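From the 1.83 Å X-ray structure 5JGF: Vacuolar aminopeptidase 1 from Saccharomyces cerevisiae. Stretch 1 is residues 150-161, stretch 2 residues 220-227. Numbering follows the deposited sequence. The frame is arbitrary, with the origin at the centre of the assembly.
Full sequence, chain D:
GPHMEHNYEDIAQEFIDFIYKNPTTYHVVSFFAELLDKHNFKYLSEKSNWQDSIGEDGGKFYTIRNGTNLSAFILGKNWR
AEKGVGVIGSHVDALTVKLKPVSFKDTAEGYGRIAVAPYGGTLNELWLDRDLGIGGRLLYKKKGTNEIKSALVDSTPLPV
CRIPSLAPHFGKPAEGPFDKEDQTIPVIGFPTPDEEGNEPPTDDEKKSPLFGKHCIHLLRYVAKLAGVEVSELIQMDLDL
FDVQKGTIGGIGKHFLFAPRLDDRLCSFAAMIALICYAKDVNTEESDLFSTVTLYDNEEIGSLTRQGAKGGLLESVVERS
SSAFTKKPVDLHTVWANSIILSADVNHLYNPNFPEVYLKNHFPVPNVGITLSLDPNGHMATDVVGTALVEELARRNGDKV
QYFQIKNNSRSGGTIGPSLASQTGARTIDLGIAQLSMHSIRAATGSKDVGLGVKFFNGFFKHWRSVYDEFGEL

Stretch 1, residues 150-161: SALVDSTPLPVC
Stretch 2, residues 220-227: RYVAKLAG

Packing of a strand and its trailing loop (150-161) against the last turns of a helix (220-226) in vacuolar aminopeptidase 1. The strand, extended through Ala151 to Val153 (phi/psi -144/146, -107/137, -126/160), crosses the helix at 111° between N-to-C directions; the axes approach to 7.9 Å, and the nearest CA atoms are those of Val153 and Ala226, 5.9 Å apart. Strand alternation turns Ala151 and Val153 toward the helix and Leu152 away. Val153 (chi1 m) is the central bump: its CG1 packs against apolar Ala226 CB (3.7 Å) and Leu225 CB (3.8 Å) and touches Val222 O (3.8 Å). Beside it the apolar methyls Ala151 CB and Ala226 CB meet at 4.0 Å. Farther along, Ser155 O accepts from Leu158 N (2.8 Å) and Ser155 OG (chi1 p) donates to Leu158 O (2.8 Å), folding the chain around a cis peptide before Pro157. This loop receives Tyr221 (chi1 t, chi2 -107°): Ser155 CB lies at the ring edge, 3.1 Å from Tyr221 OH, while apolar Leu158 CD2 (chi1 t, chi2 p) and Val160 CG1 (chi1 m) approach Tyr221 CZ and CE1 obliquely at 4.1 and 4.2 Å. No direct hydrogen bond joins the stretches; one water donates to Leu225 O (2.7 Å) and Leu152 O (3.3 Å). Gly227, with positive phi (82°), leaves the helix.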

# COMPACT_ATOMS: atom_id res chain seq x y z
N SER D 150 4.20 -53.74 -25.79
CA SER D 150 3.64 -52.92 -24.73
C SER D 150 3.03 -53.78 -23.63
O SER D 150 2.50 -54.86 -23.88
CB SER D 150 2.57 -51.98 -25.30
OG SER D 150 1.89 -51.30 -24.27
N ALA D 151 3.12 -53.28 -22.40
CA ALA D 151 2.56 -53.98 -21.25
C ALA D 151 2.01 -52.93 -20.30
O ALA D 151 2.55 -51.83 -20.21
CB ALA D 151 3.63 -54.80 -20.56
N LEU D 152 0.92 -53.27 -19.62
CA LEU D 152 0.32 -52.36 -18.66
C LEU D 152 0.61 -52.88 -17.27
O LEU D 152 0.52 -54.09 -17.02
CB LEU D 152 -1.19 -52.28 -18.89
CG LEU D 152 -1.74 -51.05 -19.63
CD1 LEU D 152 -0.82 -50.64 -20.78
CD2 LEU D 152 -3.13 -51.38 -20.12
N VAL D 153 0.97 -51.98 -16.36
CA VAL D 153 1.26 -52.36 -14.98
C VAL D 153 0.42 -51.53 -14.02
O VAL D 153 -0.07 -50.46 -14.38
CB VAL D 153 2.76 -52.20 -14.66
CG1 VAL D 153 3.57 -53.18 -15.50
CG2 VAL D 153 3.20 -50.77 -14.95
N ASP D 154 0.26 -52.03 -12.80
CA ASP D 154 -0.56 -51.35 -11.79
C ASP D 154 -0.16 -51.89 -10.42
O ASP D 154 -0.28 -53.08 -10.16
CB ASP D 154 -2.03 -51.65 -12.08
CG ASP D 154 -2.97 -51.05 -11.06
OD1 ASP D 154 -4.17 -51.38 -11.11
OD2 ASP D 154 -2.52 -50.25 -10.22
N SER D 155 0.29 -51.00 -9.53
CA SER D 155 0.72 -51.42 -8.20
C SER D 155 -0.42 -51.69 -7.23
O SER D 155 -0.22 -52.33 -6.20
CB SER D 155 1.66 -50.37 -7.58
OG SER D 155 0.94 -49.20 -7.21
N THR D 156 -1.62 -51.20 -7.55
CA THR D 156 -2.78 -51.38 -6.69
C THR D 156 -2.84 -52.82 -6.17
O THR D 156 -2.68 -53.77 -6.94
CB THR D 156 -4.08 -51.08 -7.47
OG1 THR D 156 -3.99 -49.78 -8.05
CG2 THR D 156 -5.29 -51.14 -6.54
N PRO D 157 -3.11 -53.00 -4.87
CA PRO D 157 -3.40 -52.02 -3.82
C PRO D 157 -2.20 -51.34 -3.15
O PRO D 157 -2.38 -50.53 -2.24
CB PRO D 157 -4.19 -52.83 -2.82
CG PRO D 157 -3.44 -54.14 -2.83
CD PRO D 157 -3.24 -54.38 -4.33
N LEU D 158 -0.98 -51.66 -3.57
CA LEU D 158 0.19 -51.06 -2.95
C LEU D 158 0.39 -49.59 -3.29
O LEU D 158 0.56 -49.23 -4.46
CB LEU D 158 1.46 -51.82 -3.33
CG LEU D 158 2.77 -51.22 -2.77
CD1 LEU D 158 2.77 -51.33 -1.25
CD2 LEU D 158 3.97 -51.93 -3.36
N PRO D 159 0.34 -48.71 -2.28
CA PRO D 159 0.55 -47.28 -2.55
C PRO D 159 2.05 -47.07 -2.41
O PRO D 159 2.59 -47.04 -1.30
CB PRO D 159 -0.26 -46.60 -1.45
CG PRO D 159 -0.11 -47.54 -0.29
CD PRO D 159 -0.22 -48.92 -0.93
N VAL D 160 2.74 -46.96 -3.54
CA VAL D 160 4.19 -46.80 -3.54
C VAL D 160 4.67 -45.39 -3.20
O VAL D 160 5.81 -45.21 -2.77
CB VAL D 160 4.80 -47.18 -4.92
CG1 VAL D 160 4.38 -48.61 -5.30
CG2 VAL D 160 4.36 -46.19 -5.99
N CYS D 161 3.79 -44.40 -3.38
CA CYS D 161 4.12 -43.00 -3.13
C CYS D 161 3.11 -42.29 -2.25
O CYS D 161 1.99 -42.75 -2.06
CB CYS D 161 4.22 -42.23 -4.46
SG CYS D 161 5.61 -42.69 -5.48
N ARG D 220 13.16 -52.35 -11.43
CA ARG D 220 12.98 -53.76 -11.06
C ARG D 220 11.53 -54.04 -10.71
O ARG D 220 10.98 -55.09 -11.08
CB ARG D 220 13.87 -54.12 -9.87
CG ARG D 220 15.36 -54.17 -10.19
CD ARG D 220 16.18 -54.26 -8.91
NE ARG D 220 17.61 -54.42 -9.19
CZ ARG D 220 18.57 -54.22 -8.30
NH1 ARG D 220 18.28 -53.85 -7.06
NH2 ARG D 220 19.84 -54.39 -8.65
N TYR D 221 10.90 -53.11 -10.01
CA TYR D 221 9.52 -53.27 -9.60
C TYR D 221 8.54 -53.34 -10.77
O TYR D 221 7.72 -54.27 -10.83
CB TYR D 221 9.12 -52.13 -8.65
CG TYR D 221 7.69 -52.23 -8.15
CD1 TYR D 221 6.71 -51.36 -8.62
CD2 TYR D 221 7.32 -53.22 -7.25
CE1 TYR D 221 5.39 -51.48 -8.20
CE2 TYR D 221 6.00 -53.35 -6.83
CZ TYR D 221 5.04 -52.48 -7.31
OH TYR D 221 3.73 -52.63 -6.92
N VAL D 222 8.61 -52.40 -11.70
CA VAL D 222 7.69 -52.42 -12.83
C VAL D 222 8.00 -53.56 -13.80
O VAL D 222 7.10 -54.05 -14.49
CB VAL D 222 7.68 -51.07 -13.60
CG1 VAL D 222 7.21 -49.96 -12.67
CG2 VAL D 222 9.06 -50.77 -14.15
N ALA D 223 9.25 -53.98 -13.85
CA ALA D 223 9.64 -55.09 -14.72
C ALA D 223 9.00 -56.35 -14.16
O ALA D 223 8.46 -57.17 -14.90
CB ALA D 223 11.16 -55.24 -14.75
N LYS D 224 9.04 -56.48 -12.84
CA LYS D 224 8.44 -57.62 -12.16
C LYS D 224 6.93 -57.66 -12.39
O LYS D 224 6.36 -58.71 -12.67
CB LYS D 224 8.73 -57.55 -10.66
CG LYS D 224 8.08 -58.67 -9.85
CD LYS D 224 8.30 -58.48 -8.35
CE LYS D 224 7.56 -59.55 -7.56
NZ LYS D 224 7.70 -59.39 -6.09
N LEU D 225 6.28 -56.50 -12.28
CA LEU D 225 4.84 -56.42 -12.50
C LEU D 225 4.46 -56.85 -13.91
O LEU D 225 3.45 -57.54 -14.11
CB LEU D 225 4.34 -54.99 -12.26
CG LEU D 225 4.37 -54.42 -10.84
CD1 LEU D 225 3.83 -53.00 -10.86
CD2 LEU D 225 3.53 -55.29 -9.92
N ALA D 226 5.26 -56.45 -14.89
CA ALA D 226 5.00 -56.78 -16.28
C ALA D 226 5.49 -58.17 -16.66
O ALA D 226 5.04 -58.75 -17.66
CB ALA D 226 5.64 -55.74 -17.19
N GLY D 227 6.41 -58.72 -15.87
CA GLY D 227 6.93 -60.04 -16.16
C GLY D 227 8.03 -60.01 -17.22
O GLY D 227 8.13 -60.92 -18.05
O HOH W 1 1.13 -56.77 -15.20